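Local coordinates for beta-fructofuranosidase (Arthrobacter, PDB 3WPU), which belongs to the levansucrase/invertase family, a group of beta-rich enzymes whose members are built on a five-bladed beta-propeller, at residues Phe157-Trp163 and Thr180-Arg186; Tyr382-Asn386 and Pro464-Ala468; Gly92-Ser98 and Gly117-Ala123. One frame throughout, in Å; residues are numbered along the deposited sequence.

Followed from the N terminus, the three contacts close one after another, and none nests inside or crosses another. Interaction 3 comes first and brings two antiparallel strands together across the 18 residues that separate its segments. Interaction 1 follows, pairing the arms of the hairpin formed by strands 159-169 and 174-184. Both belong to one large mixed sheet, in which strand 72-81 lies between strands 93-102 and 159-169; the nearest atoms of interactions 1 and 3 are about 6 Å apart. Interaction 2 closes last and spans the longest excursion, 77 residues, to join two separate sheets. It lies across the chain's centre from the other two, its own centre about 37 Å from that of interaction 1.

Interaction 1: Phe157-Trp163 and Thr180-Arg186; sequences FSHQTQW and TDVAFYR
Phe157 lays its CB over one face of the Tyr185 ring in a CH-pi contact, 4.0 Å from the ring centroid, while Tyr185 OH, hydrogen-bonded to Asp154 O, comes to the edge of the phenylalanine ring. Here strand 159-163 enters its antiparallel pairing with strand 180-184, in the hairpin of strands 159-169 and 174-184. The entry is a classic beta bulge, with Ser158 and His159 both opposite Phe184. Ser158 N donates to Phe184 O, whereas the bond from His159 N to the same oxygen is weak. Ser158 OG sits between its own backbone N and carbonyl carbon (chi1 55°), a rotation that lets it accept Arg186 N at 2.9 Å. Ser158 OG also shares a 2.8 Å hydrogen bond with His159 ND1.

Beyond the bulge, the face carrying Trp163, Thr161, Val182 and Phe184 is packed closely. The Phe184 ring turns its edge toward the indole face in an offset edge-to-face pair, planes at 69°, with Phe184 CZ reaching Trp163 CZ2 at 3.6 Å. Thr161 OG1 lies over the indole and also at the edge of the Phe184 ring, and Val182 CG2 packs near the rim of the same indole, 3.8 Å from Trp163 CE3. Trp163 NE1 is bonded to His111 O, and a glycerol lies about 4 Å from this side chain.

On the other face, Gln160 bends at its second torsion. Gln160 NE2 reaches Asp181 OD1 at 2.8 Å and Val182 O at 2.9 Å; its OE1 is taken by Thr148. Val182 O receives NE2 from above the carbonyl plane and Thr161 N within it. Because NE2 faces two acceptors, the orientation of the Gln160 amide is well defined, and the N-H directed at Asp181 OD1 probably helps to stabilise the negative charge of that buried carboxylate.

Interaction 2: Tyr382-Asn386 and Pro464-Ala468; sequences YQPLN and PTKTA
Leu385 sends its two methyl branches to different residues: Leu385 CD2 lies 3.5 Å from Thr465 O, and Leu385 CD1 is 4.0 Å from Thr467 CG2, the side chains of Leu385 and Thr467 crossing at about a right angle. Leu385 CG stands anti to its own carbonyl carbon, and this swings the branched end toward segment 464-468 although its first bond runs alongside that segment. Thr467 adopts the matching setting, its CG2 anti to the carbonyl carbon, where it meets the leucine methyl. The N-H of Asn386 is accepted by Thr465 O, Asn386 N lying 2.8 Å away and nearly in line with the carbonyl bond.

The contact joins two sheets of the beta-propeller fold expected for this family: strand 383-384 lies at the edge of the sheet that includes strands 348-355 and 369-375, strand 467-469 is an outermost strand of another, and the two sheets are probably neighbouring blades. Tyr350 of the first sheet is hydrogen-bonded through its hydroxyl to Pro464 O.

Gln383 illustrates how a long polar side chain can serve an apolar contact. Its first torsion (chi1 173°) puts Gln383 CG against Thr465 CG2 at 3.8 Å, and the bend at the next bond (chi2 58°) brings Gln383 NE2 to Pro384 O at 3.0 Å, in the carbonyl plane and on a lone pair. The hydroxyl of Thr465 is hydrogen-bonded to Asp463 OD1.

Interaction 3: Gly92-Ser98 and Gly117-Ala123; sequences GWEIIFS and GYFYRPA
Glu94 OE1 is gripped by two nitrogens of one guanidinium group: Arg121 NE at 2.7 Å and Arg121 NH2 at 3.0 Å. The salt bridge is side-on. NE meets the oxygen nearly along its C-O axis, NH2 approaches on the syn lone pair of OE1, and the oxygen lies close to the guanidinium plane, from which the carboxylate is turned by 36°. Arg121 holds CG between its backbone N and carbonyl carbon (chi1 72°) and is extended from there to NE, which carries the charged end across to the neighbouring strand. The second shell holds both groups: Glu94 OE2 accepts Ala486 N, while Arg121 NH2 makes a further salt bridge to Asp483 and NH1 bonds Gly134 O. With both charges buried, this pairing probably offsets much of the cost of desolvating them.

The backbones run antiparallel, with Glu94-Arg121, Ile96-Phe119 and Ser98-Gly117 as hydrogen-bonded pairs. On the face shared with the salt bridge, Ile96 CG1 packs on Phe119 CB at 3.7 Å. Ser98 OG comes to the edge of the Phe119 ring, 3.7 Å from Phe119 CE2, and is bonded to Thr77 OG1.

Across the sheet, Trp93 and Tyr120 lie side by side and meet as an offset edge-to-face pair. The tyrosine edge addresses the indole face, planes at 87°, with Tyr120 CD1 3.6 Å from Trp93 CE3. Phe97 CD1 rests against Tyr118 CB at 4.1 Å.

In this mixed sheet, strand 93-102 also pairs antiparallel with strands 72-81 and 88-90, and strand 115-122 with strand 137-141, while the side chains of Trp93, Ile95, Phe97 and Tyr120 pack against strand 213-226.

Interaction 1: Phe157-Trp163 and Thr180-Arg186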
loop_
_atom_site.group_PDB
_atom_site.type_symbol
_atom_site.label_atom_id
_atom_site.label_comp_id
_atom_site.label_asym_id
_atom_site.label_seq_id
_atom_site.Cartn_x
_atom_site.Cartn_y
_atom_site.Cartn_z
ATOM N N PHE A 157 -5.801 -10.737 -25.266
ATOM C CA PHE A 157 -4.788 -9.946 -24.611
ATOM C C PHE A 157 -3.368 -10.408 -24.943
ATOM O O PHE A 157 -3.099 -11.613 -25.126
ATOM C CB PHE A 157 -4.990 -9.910 -23.094
ATOM C CG PHE A 157 -5.385 -11.226 -22.481
ATOM C CD1 PHE A 157 -4.435 -12.220 -22.265
ATOM C CD2 PHE A 157 -6.705 -11.468 -22.084
ATOM C CE1 PHE A 157 -4.783 -13.421 -21.668
ATOM C CE2 PHE A 157 -7.053 -12.679 -21.493
ATOM C CZ PHE A 157 -6.090 -13.653 -21.297
ATOM N N SER A 158 -2.479 -9.446 -25.016
ATOM C CA SER A 158 -1.052 -9.715 -25.259
ATOM C C SER A 158 -0.293 -9.973 -23.953
ATOM O O SER A 158 0.733 -10.654 -23.942
ATOM C CB SER A 158 -0.416 -8.552 -25.977
ATOM O OG SER A 158 -0.598 -7.323 -25.290
ATOM N N HIS A 159 -0.796 -9.400 -22.864
ATOM C CA HIS A 159 -0.181 -9.517 -21.534
ATOM C C HIS A 159 -1.315 -9.658 -20.550
ATOM O O HIS A 159 -2.413 -9.174 -20.807
ATOM C CB HIS A 159 0.633 -8.280 -21.172
ATOM C CG HIS A 159 1.728 -7.973 -22.139
ATOM N ND1 HIS A 159 1.496 -7.429 -23.387
ATOM C CD2 HIS A 159 3.069 -8.122 -22.034
ATOM C CE1 HIS A 159 2.650 -7.280 -24.016
ATOM N NE2 HIS A 159 3.618 -7.681 -23.212
ATOM N N GLN A 160 -1.053 -10.324 -19.437
ATOM C CA GLN A 160 -2.102 -10.525 -18.450
ATOM C C GLN A 160 -1.376 -10.660 -17.113
ATOM O O GLN A 160 -0.593 -11.584 -16.909
ATOM C CB GLN A 160 -2.945 -11.742 -18.824
ATOM C CG GLN A 160 -4.402 -11.713 -18.342
ATOM C CD GLN A 160 -4.567 -12.030 -16.872
ATOM O OE1 GLN A 160 -4.555 -13.182 -16.477
ATOM N NE2 GLN A 160 -4.745 -10.987 -16.047
ATOM N N THR A 161 -1.623 -9.707 -16.223
ATOM C CA THR A 161 -0.875 -9.612 -14.971
ATOM C C THR A 161 -1.780 -9.607 -13.779
ATOM O O THR A 161 -2.976 -9.381 -13.892
ATOM C CB THR A 161 -0.066 -8.325 -14.880
ATOM O OG1 THR A 161 -0.926 -7.176 -14.904
ATOM C CG2 THR A 161 0.876 -8.225 -16.019
ATOM N N GLN A 162 -1.157 -9.859 -12.638
ATOM C CA GLN A 162 -1.745 -9.647 -11.334
ATOM C C GLN A 162 -0.984 -8.506 -10.687
ATOM O O GLN A 162 0.249 -8.519 -10.605
ATOM C CB GLN A 162 -1.703 -10.891 -10.461
ATOM C CG GLN A 162 -2.414 -12.089 -11.060
ATOM C CD GLN A 162 -1.486 -13.245 -11.355
ATOM O OE1 GLN A 162 -0.551 -13.488 -10.616
ATOM N NE2 GLN A 162 -1.782 -14.001 -12.407
ATOM N N TRP A 163 -1.733 -7.479 -10.320
ATOM C CA TRP A 163 -1.207 -6.309 -9.623
ATOM C C TRP A 163 -1.730 -6.290 -8.161
ATOM O O TRP A 163 -2.441 -7.220 -7.764
ATOM C CB TRP A 163 -1.547 -5.064 -10.449
ATOM C CG TRP A 163 -0.642 -4.815 -11.652
ATOM C CD1 TRP A 163 0.401 -5.580 -12.091
ATOM C CD2 TRP A 163 -0.749 -3.717 -12.548
ATOM N NE1 TRP A 163 0.975 -4.995 -13.210
ATOM C CE2 TRP A 163 0.286 -3.847 -13.510
ATOM C CE3 TRP A 163 -1.586 -2.607 -12.612
ATOM C CZ2 TRP A 163 0.463 -2.912 -14.546
ATOM C CZ3 TRP A 163 -1.396 -1.661 -13.643
ATOM C CH2 TRP A 163 -0.372 -1.827 -14.587
ATOM N N THR A 180 -5.647 -6.853 -8.257
ATOM C CA THR A 180 -5.938 -6.158 -9.484
ATOM C C THR A 180 -5.584 -7.077 -10.632
ATOM O O THR A 180 -4.415 -7.439 -10.821
ATOM C CB THR A 180 -5.186 -4.826 -9.601
ATOM O OG1 THR A 180 -5.269 -4.076 -8.373
ATOM C CG2 THR A 180 -5.724 -3.987 -10.774
ATOM N N ASP A 181 -6.589 -7.440 -11.412
ATOM C CA ASP A 181 -6.447 -8.423 -12.472
ATOM C C ASP A 181 -6.446 -7.631 -13.770
ATOM O O ASP A 181 -7.413 -6.941 -14.052
ATOM C CB ASP A 181 -7.608 -9.423 -12.400
ATOM C CG ASP A 181 -7.334 -10.724 -13.185
ATOM O OD1 ASP A 181 -6.188 -10.942 -13.671
ATOM O OD2 ASP A 181 -8.257 -11.555 -13.327
ATOM N N VAL A 182 -5.345 -7.672 -14.529
ATOM C CA VAL A 182 -5.158 -6.726 -15.623
ATOM C C VAL A 182 -4.884 -7.412 -16.960
ATOM O O VAL A 182 -4.061 -8.347 -17.062
ATOM C CB VAL A 182 -4.007 -5.733 -15.339
ATOM C CG1 VAL A 182 -4.034 -4.562 -16.310
ATOM C CG2 VAL A 182 -4.090 -5.203 -13.916
ATOM N N ALA A 183 -5.563 -6.945 -17.996
ATOM C CA ALA A 183 -5.330 -7.424 -19.367
ATOM C C ALA A 183 -4.873 -6.264 -20.246
ATOM O O ALA A 183 -5.420 -5.168 -20.189
ATOM C CB ALA A 183 -6.577 -8.064 -19.952
ATOM N N PHE A 184 -3.835 -6.514 -21.046
ATOM C CA PHE A 184 -3.299 -5.538 -21.964
ATOM C C PHE A 184 -3.495 -6.047 -23.380
ATOM O O PHE A 184 -3.436 -7.263 -23.617
ATOM C CB PHE A 184 -1.799 -5.327 -21.771
ATOM C CG PHE A 184 -1.406 -4.855 -20.387
ATOM C CD1 PHE A 184 -1.059 -3.530 -20.160
ATOM C CD2 PHE A 184 -1.368 -5.748 -19.312
ATOM C CE1 PHE A 184 -0.682 -3.109 -18.893
ATOM C CE2 PHE A 184 -0.958 -5.332 -18.047
ATOM C CZ PHE A 184 -0.646 -4.006 -17.842
ATOM N N TYR A 185 -3.665 -5.104 -24.306
ATOM C CA TYR A 185 -3.944 -5.428 -25.716
ATOM C C TYR A 185 -3.019 -4.611 -26.590
ATOM O O TYR A 185 -3.367 -3.523 -27.040
ATOM C CB TYR A 185 -5.417 -5.174 -26.021
ATOM C CG TYR A 185 -6.328 -5.979 -25.145
ATOM C CD1 TYR A 185 -6.856 -7.205 -25.570
ATOM C CD2 TYR A 185 -6.657 -5.539 -23.866
ATOM C CE1 TYR A 185 -7.690 -7.957 -24.750
ATOM C CE2 TYR A 185 -7.489 -6.287 -23.049
ATOM C CZ TYR A 185 -7.983 -7.505 -23.483
ATOM O OH TYR A 185 -8.822 -8.241 -22.673
ATOM N N ARG A 186 -1.809 -5.138 -26.788
ATOM C CA ARG A 186 -0.724 -4.380 -27.406
ATOM C C ARG A 186 -0.253 -5.025 -28.703
ATOM O O ARG A 186 -0.246 -6.249 -28.825
ATOM C CB ARG A 186 0.447 -4.246 -26.431
ATOM C CG ARG A 186 0.209 -3.169 -25.364
ATOM C CD ARG A 186 0.739 -3.529 -23.990
ATOM N NE ARG A 186 2.126 -3.153 -23.745
ATOM C CZ ARG A 186 2.564 -2.324 -22.783
ATOM N NH1 ARG A 186 1.750 -1.690 -21.951
ATOM N NH2 ARG A 186 3.853 -2.110 -22.676
#

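Interaction 2: Tyr382-Asn386 and Pro464-Ala468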
loop_
_atom_site.group_PDB
_atom_site.type_symbol
_atom_site.label_atom_id
_atom_site.label_comp_id
_atom_site.label_asym_id
_atom_site.label_seq_id
_atom_site.Cartn_x
_atom_site.Cartn_y
_atom_site.Cartn_z
ATOM N N TYR A 382 -10.896 15.537 5.040
ATOM C CA TYR A 382 -9.581 15.124 5.494
ATOM C C TYR A 382 -8.589 16.290 5.583
ATOM O O TYR A 382 -8.553 17.161 4.705
ATOM C CB TYR A 382 -9.010 14.083 4.538
ATOM C CG TYR A 382 -9.483 12.661 4.764
ATOM C CD1 TYR A 382 -10.458 12.076 3.945
ATOM C CD2 TYR A 382 -8.945 11.888 5.802
ATOM C CE1 TYR A 382 -10.904 10.773 4.168
ATOM C CE2 TYR A 382 -9.372 10.581 6.007
ATOM C CZ TYR A 382 -10.345 10.026 5.183
ATOM O OH TYR A 382 -10.725 8.721 5.437
ATOM N N GLN A 383 -7.810 16.269 6.657
ATOM C CA GLN A 383 -6.724 17.199 6.873
ATOM C C GLN A 383 -5.444 16.508 6.418
ATOM O O GLN A 383 -5.026 15.547 7.062
ATOM C CB GLN A 383 -6.606 17.489 8.358
ATOM C CG GLN A 383 -5.413 18.323 8.761
ATOM C CD GLN A 383 -5.425 19.663 8.053
ATOM O OE1 GLN A 383 -6.362 20.459 8.226
ATOM N NE2 GLN A 383 -4.450 19.892 7.195
ATOM N N PRO A 384 -4.817 17.004 5.348
ATOM C CA PRO A 384 -3.495 16.442 5.030
ATOM C C PRO A 384 -2.501 16.642 6.156
ATOM O O PRO A 384 -2.488 17.694 6.806
ATOM C CB PRO A 384 -3.082 17.236 3.793
ATOM C CG PRO A 384 -4.351 17.674 3.158
ATOM C CD PRO A 384 -5.202 18.026 4.366
ATOM N N LEU A 385 -1.682 15.632 6.421
ATOM C CA LEU A 385 -0.828 15.627 7.613
ATOM C C LEU A 385 0.330 16.609 7.514
ATOM O O LEU A 385 0.720 17.024 6.398
ATOM C CB LEU A 385 -0.264 14.222 7.879
ATOM C CG LEU A 385 -1.288 13.124 8.140
ATOM C CD1 LEU A 385 -0.619 11.767 8.026
ATOM C CD2 LEU A 385 -1.974 13.313 9.486
ATOM N N ASN A 386 0.856 16.996 8.676
ATOM C CA ASN A 386 2.104 17.775 8.778
ATOM C C ASN A 386 2.042 19.139 8.074
ATOM O O ASN A 386 2.581 19.344 6.984
ATOM C CB ASN A 386 3.287 16.894 8.324
ATOM C CG ASN A 386 3.429 15.665 9.198
ATOM O OD1 ASN A 386 3.444 14.500 8.727
ATOM N ND2 ASN A 386 3.483 15.900 10.457
ATOM N N PRO A 464 -3.195 14.959 16.381
ATOM C CA PRO A 464 -3.465 13.884 15.420
ATOM C C PRO A 464 -2.995 14.153 13.997
ATOM O O PRO A 464 -2.880 13.195 13.210
ATOM C CB PRO A 464 -4.999 13.772 15.435
ATOM C CG PRO A 464 -5.408 14.360 16.722
ATOM C CD PRO A 464 -4.446 15.464 16.985
ATOM N N THR A 465 -2.735 15.418 13.668
ATOM C CA THR A 465 -2.328 15.814 12.324
ATOM C C THR A 465 -0.828 15.705 12.110
ATOM O O THR A 465 -0.376 15.994 11.017
ATOM C CB THR A 465 -2.756 17.259 11.963
ATOM O OG1 THR A 465 -1.937 18.221 12.645
ATOM C CG2 THR A 465 -4.234 17.495 12.296
ATOM N N LYS A 466 -0.073 15.355 13.156
ATOM C CA LYS A 466 1.392 15.326 13.100
ATOM C C LYS A 466 1.908 13.882 13.148
ATOM O O LYS A 466 1.395 13.051 13.901
ATOM C CB LYS A 466 1.948 16.116 14.284
ATOM C CG LYS A 466 3.434 16.409 14.231
ATOM C CD LYS A 466 3.776 17.554 15.194
ATOM C CE LYS A 466 5.254 17.584 15.523
ATOM N NZ LYS A 466 6.050 18.013 14.344
ATOM N N THR A 467 2.975 13.607 12.396
ATOM C CA THR A 467 3.680 12.350 12.489
ATOM C C THR A 467 5.173 12.644 12.587
ATOM O O THR A 467 5.612 13.742 12.234
ATOM C CB THR A 467 3.453 11.441 11.247
ATOM O OG1 THR A 467 4.069 12.019 10.077
ATOM C CG2 THR A 467 2.003 11.236 10.982
ATOM N N ALA A 468 5.935 11.664 13.066
ATOM C CA ALA A 468 7.383 11.806 13.199
ATOM C C ALA A 468 8.042 10.462 13.101
ATOM O O ALA A 468 7.669 9.507 13.789
ATOM C CB ALA A 468 7.760 12.458 14.525
#

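Interaction 3: Gly92-Ser98 and Gly117-Ala123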
loop_
_atom_site.group_PDB
_atom_site.type_symbol
_atom_site.label_atom_id
_atom_site.label_comp_id
_atom_site.label_asym_id
_atom_site.label_seq_id
_atom_site.Cartn_x
_atom_site.Cartn_y
_atom_site.Cartn_z
ATOM N N GLY A 92 1.742 -21.277 12.972
ATOM C CA GLY A 92 3.143 -21.068 13.249
ATOM C C GLY A 92 3.928 -20.398 12.152
ATOM O O GLY A 92 5.138 -20.263 12.277
ATOM N N TRP A 93 3.257 -19.960 11.089
ATOM C CA TRP A 93 3.956 -19.370 9.930
ATOM C C TRP A 93 3.417 -17.987 9.568
ATOM O O TRP A 93 2.210 -17.830 9.330
ATOM C CB TRP A 93 3.795 -20.258 8.703
ATOM C CG TRP A 93 4.369 -21.609 8.852
ATOM C CD1 TRP A 93 3.708 -22.739 9.220
ATOM C CD2 TRP A 93 5.726 -21.992 8.604
ATOM N NE1 TRP A 93 4.566 -23.803 9.237
ATOM C CE2 TRP A 93 5.817 -23.372 8.862
ATOM C CE3 TRP A 93 6.879 -21.302 8.226
ATOM C CZ2 TRP A 93 7.007 -24.076 8.729
ATOM C CZ3 TRP A 93 8.063 -22.009 8.091
ATOM C CH2 TRP A 93 8.120 -23.375 8.335
ATOM N N GLU A 94 4.308 -16.999 9.507
ATOM C CA GLU A 94 3.959 -15.683 8.939
ATOM C C GLU A 94 3.922 -15.906 7.420
ATOM O O GLU A 94 4.776 -16.622 6.891
ATOM C CB GLU A 94 4.976 -14.605 9.293
ATOM C CG GLU A 94 4.975 -14.233 10.757
ATOM C CD GLU A 94 5.921 -13.120 11.122
ATOM O OE1 GLU A 94 6.873 -12.811 10.358
ATOM O OE2 GLU A 94 5.733 -12.558 12.222
ATOM N N ILE A 95 2.945 -15.288 6.748
ATOM C CA ILE A 95 2.696 -15.450 5.324
ATOM C C ILE A 95 2.485 -14.061 4.720
ATOM O O ILE A 95 1.691 -13.262 5.224
ATOM C CB ILE A 95 1.430 -16.303 5.054
ATOM C CG1 ILE A 95 1.625 -17.741 5.533
ATOM C CG2 ILE A 95 1.063 -16.263 3.566
ATOM C CD1 ILE A 95 0.334 -18.504 5.685
ATOM N N ILE A 96 3.218 -13.779 3.647
ATOM C CA ILE A 96 3.036 -12.536 2.884
ATOM C C ILE A 96 2.816 -12.843 1.414
ATOM O O ILE A 96 3.224 -13.910 0.906
ATOM C CB ILE A 96 4.205 -11.565 3.056
ATOM C CG1 ILE A 96 5.496 -12.208 2.550
ATOM C CG2 ILE A 96 4.286 -11.105 4.514
ATOM C CD1 ILE A 96 6.714 -11.300 2.565
ATOM N N PHE A 97 2.158 -11.898 0.757
ATOM C CA PHE A 97 1.943 -11.913 -0.691
ATOM C C PHE A 97 2.722 -10.786 -1.306
ATOM O O PHE A 97 2.783 -9.690 -0.730
ATOM C CB PHE A 97 0.458 -11.731 -1.006
ATOM C CG PHE A 97 -0.383 -12.913 -0.637
ATOM C CD1 PHE A 97 -0.512 -13.984 -1.504
ATOM C CD2 PHE A 97 -1.056 -12.944 0.563
ATOM C CE1 PHE A 97 -1.297 -15.076 -1.184
ATOM C CE2 PHE A 97 -1.851 -14.031 0.890
ATOM C CZ PHE A 97 -1.970 -15.091 0.023
ATOM N N SER A 98 3.328 -11.044 -2.469
ATOM C CA SER A 98 4.119 -10.052 -3.167
ATOM C C SER A 98 3.902 -10.093 -4.673
ATOM O O SER A 98 3.679 -11.166 -5.249
ATOM C CB SER A 98 5.618 -10.291 -2.959
ATOM O OG SER A 98 6.023 -10.296 -1.598
ATOM N N GLY A 117 3.032 -13.791 -5.971
ATOM C CA GLY A 117 3.703 -14.900 -5.317
ATOM C C GLY A 117 3.519 -14.796 -3.815
ATOM O O GLY A 117 2.867 -13.871 -3.325
ATOM N N TYR A 118 4.059 -15.748 -3.067
ATOM C CA TYR A 118 3.995 -15.671 -1.615
ATOM C C TYR A 118 5.271 -16.127 -0.953
ATOM O O TYR A 118 6.060 -16.862 -1.546
ATOM C CB TYR A 118 2.784 -16.429 -1.070
ATOM C CG TYR A 118 2.851 -17.947 -1.197
ATOM C CD1 TYR A 118 3.153 -18.729 -0.087
ATOM C CD2 TYR A 118 2.584 -18.591 -2.394
ATOM C CE1 TYR A 118 3.210 -20.104 -0.173
ATOM C CE2 TYR A 118 2.643 -19.988 -2.485
ATOM C CZ TYR A 118 2.936 -20.724 -1.350
ATOM O OH TYR A 118 2.998 -22.106 -1.357
ATOM N N PHE A 119 5.492 -15.637 0.265
ATOM C CA PHE A 119 6.645 -16.026 1.072
ATOM C C PHE A 119 6.120 -16.438 2.436
ATOM O O PHE A 119 5.019 -16.033 2.835
ATOM C CB PHE A 119 7.633 -14.872 1.252
ATOM C CG PHE A 119 8.347 -14.408 -0.005
ATOM C CD1 PHE A 119 9.635 -14.847 -0.267
ATOM C CD2 PHE A 119 7.769 -13.495 -0.868
ATOM C CE1 PHE A 119 10.328 -14.393 -1.383
ATOM C CE2 PHE A 119 8.454 -13.031 -1.985
ATOM C CZ PHE A 119 9.733 -13.505 -2.248
ATOM N N TYR A 120 6.902 -17.233 3.160
ATOM C CA TYR A 120 6.572 -17.601 4.532
ATOM C C TYR A 120 7.822 -17.755 5.388
ATOM O O TYR A 120 8.950 -17.952 4.868
ATOM C CB TYR A 120 5.722 -18.863 4.558
ATOM C CG TYR A 120 6.360 -20.066 3.913
ATOM C CD1 TYR A 120 7.145 -20.937 4.654
ATOM C CD2 TYR A 120 6.137 -20.352 2.563
ATOM C CE1 TYR A 120 7.715 -22.055 4.064
ATOM C CE2 TYR A 120 6.716 -21.454 1.966
ATOM C CZ TYR A 120 7.481 -22.302 2.716
ATOM O OH TYR A 120 8.039 -23.412 2.098
ATOM N N ARG A 121 7.641 -17.609 6.693
ATOM C CA ARG A 121 8.734 -17.795 7.645
ATOM C C ARG A 121 8.139 -18.124 9.000
ATOM O O ARG A 121 6.971 -17.829 9.248
ATOM C CB ARG A 121 9.632 -16.556 7.725
ATOM C CG ARG A 121 9.001 -15.363 8.418
ATOM C CD ARG A 121 9.897 -14.132 8.395
ATOM N NE ARG A 121 9.230 -13.006 9.059
ATOM C CZ ARG A 121 9.760 -11.803 9.224
ATOM N NH1 ARG A 121 10.979 -11.525 8.785
ATOM N NH2 ARG A 121 9.047 -10.857 9.802
ATOM N N PRO A 122 8.939 -18.722 9.885
ATOM C CA PRO A 122 8.431 -19.044 11.218
ATOM C C PRO A 122 7.960 -17.798 11.983
ATOM O O PRO A 122 8.617 -16.753 11.979
ATOM C CB PRO A 122 9.647 -19.660 11.913
ATOM C CG PRO A 122 10.494 -20.181 10.794
ATOM C CD PRO A 122 10.337 -19.143 9.718
ATOM N N ALA A 123 6.816 -17.928 12.633
ATOM C CA ALA A 123 6.283 -16.888 13.483
ATOM C C ALA A 123 7.071 -16.772 14.805
ATOM O O ALA A 123 7.737 -17.718 15.242
ATOM C CB ALA A 123 4.809 -17.170 13.773
#